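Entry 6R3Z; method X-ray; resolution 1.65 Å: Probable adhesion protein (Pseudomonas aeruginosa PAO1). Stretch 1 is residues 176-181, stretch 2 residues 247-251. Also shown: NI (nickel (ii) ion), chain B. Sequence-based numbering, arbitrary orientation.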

# COMPACT_ATOMS: atom_id res chain seq x y z
N ILE A 176 9.82 10.26 1.41
CA ILE A 176 10.91 9.54 2.12
C ILE A 176 10.94 8.09 1.59
O ILE A 176 11.99 7.62 1.12
CB ILE A 176 10.69 9.57 3.67
CG1 ILE A 176 10.78 11.01 4.26
CG2 ILE A 176 11.68 8.60 4.39
CD1 ILE A 176 12.10 11.74 4.09
N HIS A 177 9.78 7.39 1.68
CA HIS A 177 9.59 6.00 1.23
C HIS A 177 9.03 6.05 -0.19
O HIS A 177 8.23 6.93 -0.49
CB HIS A 177 8.63 5.28 2.19
CG HIS A 177 8.61 3.78 2.07
ND1 HIS A 177 9.52 2.99 2.76
CD2 HIS A 177 7.73 2.98 1.43
CE1 HIS A 177 9.18 1.74 2.50
NE2 HIS A 177 8.09 1.68 1.73
N GLY A 178 9.46 5.13 -1.06
CA GLY A 178 8.98 5.11 -2.45
C GLY A 178 7.60 4.49 -2.62
O GLY A 178 7.38 3.70 -3.54
N ALA A 179 6.65 4.84 -1.74
CA ALA A 179 5.32 4.23 -1.67
C ALA A 179 4.20 4.94 -2.42
O ALA A 179 3.12 4.36 -2.53
CB ALA A 179 4.91 4.11 -0.21
N TYR A 180 4.41 6.21 -2.84
CA TYR A 180 3.30 7.06 -3.29
C TYR A 180 3.24 7.42 -4.77
O TYR A 180 2.41 8.26 -5.16
CB TYR A 180 3.29 8.32 -2.42
CG TYR A 180 3.26 7.95 -0.95
CD1 TYR A 180 2.14 7.32 -0.40
CD2 TYR A 180 4.41 8.03 -0.17
CE1 TYR A 180 2.13 6.90 0.93
CE2 TYR A 180 4.41 7.61 1.17
CZ TYR A 180 3.28 7.01 1.70
OH TYR A 180 3.26 6.58 3.01
N ASP A 181 4.03 6.75 -5.62
CA ASP A 181 3.99 7.04 -7.05
C ASP A 181 2.59 6.73 -7.63
O ASP A 181 2.06 7.57 -8.36
CB ASP A 181 5.12 6.30 -7.77
CG ASP A 181 6.48 6.70 -7.21
OD1 ASP A 181 6.85 6.17 -6.12
OD2 ASP A 181 7.15 7.56 -7.83
N SER A 247 2.77 14.21 6.07
CA SER A 247 3.01 12.80 6.34
C SER A 247 1.85 11.95 5.82
O SER A 247 0.68 12.38 5.85
CB SER A 247 3.24 12.57 7.83
OG SER A 247 4.40 13.27 8.27
N LEU A 248 2.20 10.77 5.31
CA LEU A 248 1.29 9.80 4.73
C LEU A 248 1.43 8.44 5.39
O LEU A 248 2.47 8.12 5.99
CB LEU A 248 1.52 9.69 3.21
CG LEU A 248 1.34 10.96 2.36
CD1 LEU A 248 1.74 10.68 0.92
CD2 LEU A 248 -0.12 11.50 2.41
N SER A 249 0.38 7.63 5.24
CA SER A 249 0.32 6.28 5.77
C SER A 249 0.59 5.24 4.68
O SER A 249 -0.07 5.24 3.64
CB SER A 249 -1.03 6.02 6.43
OG SER A 249 -1.08 4.68 6.90
N HIS A 250 1.49 4.29 4.98
CA HIS A 250 1.78 3.14 4.12
C HIS A 250 0.68 2.06 4.42
O HIS A 250 0.69 0.98 3.80
CB HIS A 250 3.16 2.58 4.55
CG HIS A 250 3.82 1.61 3.62
ND1 HIS A 250 3.31 0.33 3.40
CD2 HIS A 250 5.04 1.69 3.02
CE1 HIS A 250 4.20 -0.30 2.64
NE2 HIS A 250 5.25 0.49 2.37
N ILE A 251 -0.24 2.33 5.39
CA ILE A 251 -1.32 1.41 5.83
C ILE A 251 -0.65 0.08 6.27
O ILE A 251 -0.89 -1.00 5.72
CB ILE A 251 -2.45 1.26 4.76
CG1 ILE A 251 -2.81 2.67 4.15
CG2 ILE A 251 -3.68 0.53 5.39
CD1 ILE A 251 -3.87 2.70 3.02
NI NI B . 7.07 -0.21 1.34

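A nickel ion joins the two stretches. His-177 NE2 and His-250 NE2 each lie 2.2 Å from NI, and four further ligand atoms come from elsewhere in the structure. The two nitrogens, His-177 NE2 and His-250 NE2, are 3.1 Å apart. That spacing would suit a hydrogen bond, but none forms: each nitrogen directs its lone pair at the metal. The short distance follows from the shared ion. Both histidines have chi1 near t, at -165° for His-177 and -166° for His-250. Their ring planes meet at 67°, with centroids 4.8 Å apart, so the pair is oblique and not stacked. His-177 ND1, the other ring nitrogen, is hydrogen-bonded elsewhere in the structure.

Ala-179 lies beside this site. Its CB points toward the second stretch and comes within 4.0 Å of His-250 CD2, a simple van der Waals contact. A weak backbone hydrogen bond, 2.9 Å from Ala-179 N to His-177 O, links the two residues within the first stretch.

Tyr-180 has the largest area covered by the opposing stretch. Leu-248 packs over one face of its ring. Leu-248 CD1 is 3.6 Å from the Tyr-180 ring centroid and 11° off the ring normal, a well-centred CH-pi contact. Leu-248 CB adds apolar packing at 3.5 Å from Tyr-180 CZ. The hydroxyl reaches the backbone of the second stretch: Tyr-180 OH is 3.4 Å from Leu-248 O and 3.5 Å from His-250 N. The latter approach has a poor angle and is not a hydrogen bond. Tyr-180 OH finds its hydrogen bonding elsewhere in the structure.

Ser-249 turns its CB away from the first stretch. Its OG accepts a hydrogen bond from Ile-251 N at 2.9 Å, bridging the backbone around His-250. No hydrogen bond crosses between the stretches.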